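Local coordinates for protein malate dehydrogenase (Pyrococcus horikoshii, PDB 1V9N) that catalyses, as a homodimer, the NAD-dependent interconversion of (S)-malate and oxaloacetate, at residues A[31-36]-A[73-78]; A[172-177]-A[294-299]; A[153-158]-A[230-235]. One frame throughout, in Å; residues are numbered along the deposited sequence.

Contact 1: residues A[31-36]-A[73-78]; sequences GVPEED and NLHPKI
The H75 imidazole has two approaches from 31-36, and both come in obliquely. P33 CG lies 3.8 Å from H75 CE1, with H75 ND1 scarcely farther, so the pyrrolidine packs against the part of the ring between these two atoms, its axis crossing the imidazole at a slant. G31 O is the second neighbour, and here a water does the joining: it donates to G31 O at 2.6 Å and stands 2.9 Å from H75 NE2. The ring reaches this place because H75 CG is anti to the carbonyl carbon (chi1 -53°). Within 73-78, the N73 amide turns OD1 back to H75 N at 2.9 Å. The N-H comes from above the carbonyl plane in this Asx turn, and the bond is bent (137° at the hydrogen). A second water donates both to D36 OD2 and to L74 O, each at 2.8 Å; no direct hydrogen bond crosses the contact.

On the other segment, G31 ends helix 16-29 in a Schellman motif and P33 is the N-cap residue of helix 34-49, so G31 to P33 make a short turn from one helix to the next, and 34-36 already belong to the second. It rests on the loop that runs from helix 60-69 into strand 79-84. At G31, phi 98° already calls for glycine, since a CB would press on the preceding carbonyl O; it would also come tight on L74 CD1, at 3.0 Å.

L74 carries the apolar part. Its CD2 meets V32 CG2 at 3.6 Å, the two side chains crossing at about a right angle, and both also touch I67 of helix 60-69. An alanine at L74 would probably loosen the packing among V32, I67 and the G31 backbone, since both methyl branches would go.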
# COMPACT_ATOMS: atom_id res chain seq x y z
N GLY A 31 19.10 17.85 27.14
CA GLY A 31 17.84 18.10 27.82
C GLY A 31 16.70 17.15 27.51
O GLY A 31 15.58 17.34 28.01
N VAL A 32 16.95 16.13 26.70
CA VAL A 32 15.90 15.16 26.37
C VAL A 32 15.69 14.22 27.54
O VAL A 32 16.65 13.61 28.03
CB VAL A 32 16.29 14.31 25.12
CG1 VAL A 32 15.19 13.28 24.83
CG2 VAL A 32 16.50 15.22 23.92
N PRO A 33 14.45 14.10 28.04
CA PRO A 33 14.18 13.20 29.17
C PRO A 33 14.75 11.83 28.85
O PRO A 33 14.65 11.35 27.72
CB PRO A 33 12.66 13.20 29.25
CG PRO A 33 12.32 14.62 28.84
CD PRO A 33 13.23 14.83 27.64
N GLU A 34 15.37 11.21 29.86
CA GLU A 34 16.00 9.91 29.69
C GLU A 34 15.16 8.84 29.00
O GLU A 34 15.67 8.12 28.15
CB GLU A 34 16.48 9.38 31.04
CG GLU A 34 17.09 7.99 30.97
CD GLU A 34 17.76 7.58 32.26
OE1 GLU A 34 17.11 7.68 33.33
OE2 GLU A 34 18.93 7.16 32.21
N GLU A 35 13.89 8.74 29.36
CA GLU A 35 13.04 7.73 28.74
C GLU A 35 12.80 8.02 27.27
O GLU A 35 12.71 7.10 26.45
CB GLU A 35 11.71 7.61 29.49
CG GLU A 35 11.86 7.04 30.90
CD GLU A 35 12.70 5.76 30.93
OE1 GLU A 35 12.33 4.77 30.25
OE2 GLU A 35 13.73 5.74 31.64
N ASP A 36 12.68 9.30 26.92
CA ASP A 36 12.47 9.67 25.53
C ASP A 36 13.75 9.44 24.75
O ASP A 36 13.71 9.04 23.59
CB ASP A 36 12.03 11.14 25.43
CG ASP A 36 10.63 11.37 25.98
OD1 ASP A 36 9.90 10.37 26.18
OD2 ASP A 36 10.26 12.54 26.21
N ASN A 73 10.78 20.00 20.00
CA ASN A 73 10.32 20.33 21.35
C ASN A 73 10.82 19.26 22.33
O ASN A 73 10.57 18.08 22.14
CB ASN A 73 8.79 20.38 21.37
CG ASN A 73 8.23 20.96 22.67
OD1 ASN A 73 8.85 20.88 23.73
ND2 ASN A 73 7.03 21.54 22.58
N LEU A 74 11.52 19.69 23.38
CA LEU A 74 12.05 18.77 24.38
C LEU A 74 10.97 18.18 25.28
O LEU A 74 11.08 17.04 25.73
CB LEU A 74 13.11 19.47 25.25
CG LEU A 74 14.44 19.80 24.58
CD1 LEU A 74 15.33 20.58 25.53
CD2 LEU A 74 15.13 18.52 24.16
N HIS A 75 9.93 18.96 25.56
CA HIS A 75 8.84 18.50 26.41
C HIS A 75 7.52 18.73 25.71
O HIS A 75 6.74 19.61 26.08
CB HIS A 75 8.89 19.23 27.75
CG HIS A 75 10.22 19.16 28.42
ND1 HIS A 75 10.61 18.08 29.19
CD2 HIS A 75 11.23 20.06 28.51
CE1 HIS A 75 11.80 18.32 29.71
NE2 HIS A 75 12.20 19.52 29.32
N PRO A 76 7.24 17.93 24.67
CA PRO A 76 6.00 18.06 23.92
C PRO A 76 4.78 17.65 24.70
O PRO A 76 4.80 16.67 25.44
CB PRO A 76 6.23 17.16 22.72
CG PRO A 76 7.01 16.03 23.33
CD PRO A 76 8.02 16.77 24.19
N LYS A 77 3.72 18.44 24.57
CA LYS A 77 2.46 18.12 25.21
C LYS A 77 1.66 17.47 24.09
O LYS A 77 0.90 18.13 23.39
CB LYS A 77 1.77 19.38 25.73
CG LYS A 77 2.56 20.17 26.78
CD LYS A 77 2.86 19.36 28.04
CE LYS A 77 4.07 18.45 27.88
NZ LYS A 77 4.33 17.61 29.08
N ILE A 78 1.90 16.18 23.90
CA ILE A 78 1.24 15.39 22.87
C ILE A 78 -0.24 15.35 23.24
O ILE A 78 -0.63 14.70 24.20
CB ILE A 78 1.86 13.98 22.83
CG1 ILE A 78 3.39 14.12 22.72
CG2 ILE A 78 1.31 13.20 21.64
CD1 ILE A 78 4.15 12.81 22.83
O HOH W 1 15.13 19.45 29.40
O HOH W 2 11.42 14.56 24.58

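Contact 2: residues A[172-177]-A[294-299]; sequences LAAPTK and EEFKEK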
# COMPACT_ATOMS: atom_id res chain seq x y z
N LEU A 172 4.30 -2.82 7.33
CA LEU A 172 3.32 -3.75 7.89
C LEU A 172 4.08 -4.88 8.55
O LEU A 172 4.96 -5.50 7.94
CB LEU A 172 2.38 -4.31 6.81
CG LEU A 172 1.27 -5.23 7.38
CD1 LEU A 172 0.07 -5.20 6.46
CD2 LEU A 172 1.79 -6.65 7.57
N ALA A 173 3.74 -5.14 9.80
CA ALA A 173 4.37 -6.21 10.55
C ALA A 173 3.27 -7.13 11.05
O ALA A 173 2.21 -6.67 11.46
CB ALA A 173 5.16 -5.64 11.72
N ALA A 174 3.51 -8.43 10.99
CA ALA A 174 2.54 -9.40 11.47
C ALA A 174 3.30 -10.50 12.21
O ALA A 174 4.40 -10.87 11.81
CB ALA A 174 1.77 -9.99 10.30
N PRO A 175 2.73 -11.02 13.30
CA PRO A 175 3.43 -12.08 14.03
C PRO A 175 3.37 -13.41 13.27
O PRO A 175 2.43 -13.66 12.50
CB PRO A 175 2.68 -12.13 15.36
CG PRO A 175 1.28 -11.78 14.96
CD PRO A 175 1.48 -10.64 13.98
N THR A 176 4.38 -14.26 13.48
CA THR A 176 4.42 -15.57 12.84
C THR A 176 4.85 -16.59 13.90
O THR A 176 4.98 -16.25 15.08
CB THR A 176 5.45 -15.63 11.68
OG1 THR A 176 6.77 -15.74 12.21
CG2 THR A 176 5.37 -14.36 10.81
N LYS A 177 5.05 -17.84 13.48
CA LYS A 177 5.49 -18.87 14.41
C LYS A 177 6.92 -18.54 14.86
O LYS A 177 7.35 -18.97 15.92
CB LYS A 177 5.48 -20.25 13.73
CG LYS A 177 4.11 -20.72 13.25
CD LYS A 177 3.22 -21.16 14.40
CE LYS A 177 3.80 -22.38 15.11
NZ LYS A 177 4.01 -23.54 14.19
N GLU A 294 -2.99 -18.18 17.29
CA GLU A 294 -2.16 -19.33 16.98
C GLU A 294 -2.49 -19.89 15.59
O GLU A 294 -1.60 -20.40 14.91
CB GLU A 294 -2.31 -20.42 18.05
CG GLU A 294 -1.61 -20.08 19.37
CD GLU A 294 -0.13 -19.74 19.21
OE1 GLU A 294 0.62 -20.58 18.66
OE2 GLU A 294 0.29 -18.64 19.64
N GLU A 295 -3.75 -19.79 15.17
CA GLU A 295 -4.14 -20.25 13.84
C GLU A 295 -3.54 -19.31 12.81
O GLU A 295 -3.03 -19.73 11.77
CB GLU A 295 -5.67 -20.26 13.69
CG GLU A 295 -6.35 -21.49 14.25
CD GLU A 295 -7.85 -21.44 14.06
OE1 GLU A 295 -8.30 -21.19 12.91
OE2 GLU A 295 -8.59 -21.66 15.05
N PHE A 296 -3.63 -18.01 13.10
CA PHE A 296 -3.08 -17.00 12.22
C PHE A 296 -1.59 -17.28 12.01
O PHE A 296 -1.11 -17.33 10.88
CB PHE A 296 -3.24 -15.61 12.85
CG PHE A 296 -2.68 -14.49 12.00
CD1 PHE A 296 -3.50 -13.82 11.10
CD2 PHE A 296 -1.34 -14.13 12.09
CE1 PHE A 296 -2.99 -12.80 10.29
CE2 PHE A 296 -0.82 -13.12 11.28
CZ PHE A 296 -1.65 -12.45 10.38
N LYS A 297 -0.85 -17.46 13.11
CA LYS A 297 0.58 -17.72 13.03
C LYS A 297 0.91 -18.97 12.22
O LYS A 297 1.83 -18.97 11.41
CB LYS A 297 1.19 -17.84 14.42
CG LYS A 297 1.16 -16.56 15.24
CD LYS A 297 1.84 -16.79 16.58
CE LYS A 297 1.82 -15.55 17.45
NZ LYS A 297 2.45 -15.81 18.78
N GLU A 298 0.14 -20.03 12.45
CA GLU A 298 0.37 -21.26 11.72
C GLU A 298 0.18 -21.02 10.23
O GLU A 298 1.06 -21.33 9.43
CB GLU A 298 -0.62 -22.34 12.19
CG GLU A 298 -0.31 -23.72 11.66
CD GLU A 298 1.05 -24.22 12.12
OE1 GLU A 298 1.28 -24.28 13.35
OE2 GLU A 298 1.89 -24.56 11.26
N LYS A 299 -0.95 -20.43 9.85
CA LYS A 299 -1.22 -20.18 8.44
C LYS A 299 -0.24 -19.25 7.73
O LYS A 299 0.18 -19.54 6.61
CB LYS A 299 -2.65 -19.65 8.28
CG LYS A 299 -3.71 -20.68 8.62
CD LYS A 299 -3.54 -21.94 7.79
CE LYS A 299 -4.63 -22.96 8.09
NZ LYS A 299 -4.46 -24.18 7.25
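K297 leaves its helix pointing at the 172-177 segment, and each of its carbons has a partner there. K297 CB sits 3.9 Å from K177 CD, the first apolar touch. CG, anti to the carbonyl carbon (chi1 -66°), passes beside the carbonyl of T176. The chain then runs fully extended, which lays K297 CD alongside T176 O at 3.5 Å and carries K297 CE over to P175 CB at 4.1 Å. At the tip, K297 NZ makes a long salt bridge of 3.7 Å with E294 OE2, one turn back on the same helix. The lysine thus spends its aliphatic length along the T176 carbonyl and against P175 CB.

These contacts join the first turns of helix 293-308 to the end of strand 170-174, which lies between strands 144-149 and 181-185 in the seven-stranded mixed sheet. T176 does not use its hydroxyl toward the contact; OG1 bonds to K179 O and D178 N, while the threonine packs on I300 and I304 farther along the helix.

K177 reaches across to the helix from the first segment. Bent at chi2, chi3 and chi4, it curls over the helix backbone, with K177 CG lying 3.4 Å from K297 O, and brings K177 NZ to 3.0 Å from E298 OE1 in a hydrogen-bonded salt bridge. The ammonium meets that oxygen from above the carboxylate plane. K177 N is held separately by S301 OG.

F296 adds a third set of contacts. With CG anti to the backbone N (chi1 180°), it offers its ring edge: P175 O lies in the ring plane, 3.5 Å from F296 CE2, and A174 CB is 4.2 Å from the same CE2. The ring also packs on I258 of the second subunit.

Contact 3: residues A[153-158]-A[230-235]; sequences PLVAPT and LLPLGG
L230 O is gripped by one hydrogen bond, from A156 N, and touched by one CA-H, from V155. The bond from A156 N to L230 O is 3.3 Å long and runs nearly along the C=O axis. V155 CA adds a weaker CA-H...O contact to L230 O at 3.5 Å. The amide of the same leucine is used as well: L230 N bonds to L154 O at 2.8 Å, in the carbonyl plane and almost straight (170° at the hydrogen). One residue therefore bonds to both neighbours of V155, the pattern of a parallel bridge, here a single one.

Around this bridge the side chains fill in. V155 CG1, anti to the backbone N, rests 3.4 Å from L230 O and reaches P232 CD at 3.9 Å, while CG2 turns to L230 CB. P232 CD lies close to A156 O, which also has a hydrogen bond with a bound glycerol, probably from the crystallisation liquor.

P232 then starts a type II turn, closed by G235 N to P232 O at 2.9 Å; the phi of 112° at G234 calls for glycine, because a CB would jam against the preceding carbonyl O. A water bridges G235 O and T158 OG1. L154 and V155 together face L165 as a classic beta bulge, and the T158 side chain, next to helix 242-258, lies about 4 Å from a bound NADPH at the nearest atoms: two loops joined side by side by a single parallel bridge, beside the cofactor.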
# COMPACT_ATOMS: atom_id res chain seq x y z
N PRO A 153 9.74 16.97 0.42
CA PRO A 153 9.57 16.69 -1.01
C PRO A 153 10.89 16.25 -1.64
O PRO A 153 11.88 16.97 -1.58
CB PRO A 153 9.05 18.02 -1.56
CG PRO A 153 9.68 19.03 -0.65
CD PRO A 153 9.50 18.40 0.71
N LEU A 154 10.89 15.07 -2.24
CA LEU A 154 12.09 14.52 -2.87
C LEU A 154 11.78 13.75 -4.14
O LEU A 154 12.69 13.46 -4.92
CB LEU A 154 12.80 13.58 -1.89
CG LEU A 154 13.48 14.12 -0.63
CD1 LEU A 154 13.42 13.09 0.48
CD2 LEU A 154 14.92 14.49 -0.95
N VAL A 155 10.51 13.43 -4.36
CA VAL A 155 10.11 12.64 -5.52
C VAL A 155 9.26 13.44 -6.51
O VAL A 155 8.47 14.31 -6.12
CB VAL A 155 9.31 11.38 -5.08
CG1 VAL A 155 9.05 10.47 -6.28
CG2 VAL A 155 10.08 10.64 -4.00
N ALA A 156 9.42 13.14 -7.80
CA ALA A 156 8.67 13.83 -8.84
C ALA A 156 7.46 13.01 -9.29
O ALA A 156 7.57 11.81 -9.55
CB ALA A 156 9.57 14.11 -10.04
N PRO A 157 6.30 13.66 -9.39
CA PRO A 157 5.10 12.93 -9.82
C PRO A 157 5.27 12.47 -11.27
O PRO A 157 6.05 13.06 -12.03
CB PRO A 157 4.00 13.97 -9.67
CG PRO A 157 4.71 15.26 -9.96
CD PRO A 157 6.00 15.09 -9.20
N THR A 158 4.55 11.42 -11.64
CA THR A 158 4.63 10.87 -12.98
C THR A 158 4.27 11.92 -14.02
O THR A 158 3.15 12.43 -14.05
CB THR A 158 3.69 9.66 -13.13
OG1 THR A 158 4.05 8.66 -12.16
CG2 THR A 158 3.82 9.06 -14.53
N LEU A 230 14.04 12.09 -7.02
CA LEU A 230 13.95 10.63 -7.01
C LEU A 230 12.77 10.20 -7.86
O LEU A 230 11.86 10.99 -8.13
CB LEU A 230 13.78 10.11 -5.58
CG LEU A 230 14.96 10.30 -4.62
CD1 LEU A 230 14.54 9.94 -3.20
CD2 LEU A 230 16.12 9.43 -5.07
N LEU A 231 12.78 8.94 -8.28
CA LEU A 231 11.71 8.39 -9.09
C LEU A 231 10.80 7.53 -8.21
O LEU A 231 11.26 6.89 -7.26
CB LEU A 231 12.31 7.54 -10.22
CG LEU A 231 12.01 7.88 -11.69
CD1 LEU A 231 12.19 9.37 -11.95
CD2 LEU A 231 12.92 7.07 -12.59
N PRO A 232 9.49 7.51 -8.49
CA PRO A 232 8.56 6.70 -7.69
C PRO A 232 8.66 5.23 -8.09
O PRO A 232 9.05 4.92 -9.21
CB PRO A 232 7.21 7.29 -8.05
CG PRO A 232 7.39 7.63 -9.50
CD PRO A 232 8.76 8.28 -9.51
N LEU A 233 8.32 4.34 -7.16
CA LEU A 233 8.36 2.91 -7.45
C LEU A 233 7.67 2.68 -8.79
O LEU A 233 6.60 3.22 -9.04
CB LEU A 233 7.63 2.12 -6.35
CG LEU A 233 7.57 0.60 -6.53
CD1 LEU A 233 8.98 0.03 -6.62
CD2 LEU A 233 6.81 -0.03 -5.36
N GLY A 234 8.30 1.89 -9.65
CA GLY A 234 7.72 1.64 -10.96
C GLY A 234 8.59 2.28 -12.02
O GLY A 234 8.62 1.83 -13.17
N GLY A 235 9.29 3.34 -11.65
CA GLY A 235 10.18 3.98 -12.59
C GLY A 235 9.80 5.33 -13.17
O GLY A 235 8.89 6.01 -12.69
O HOH W 3 6.73 7.68 -13.18

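Overall arrangement
The three contacts are well separated, with centres 33 to 35 Å apart and no touching atoms; contacts 2 and 3 come nearest, at about 13 Å between closest atoms. Contact 1 closes before the others open, and it leads into strand 79-84, one outer strand of the mixed sheet. Contact 2 sits toward the other margin, on strand 170-174. Segments of contacts 2 and 3 alternate along the chain; contact 3 lies next to a bound NADPH, contact 2 farther off, about 12 Å from the A174 side chain to an NADPH. Contact 3 lies across the chain's centre from contact 1. Contacts 2 and 3 both reach the second subunit, placing them at the homodimer interface, whereas contact 1 is confined to its own chain's surface.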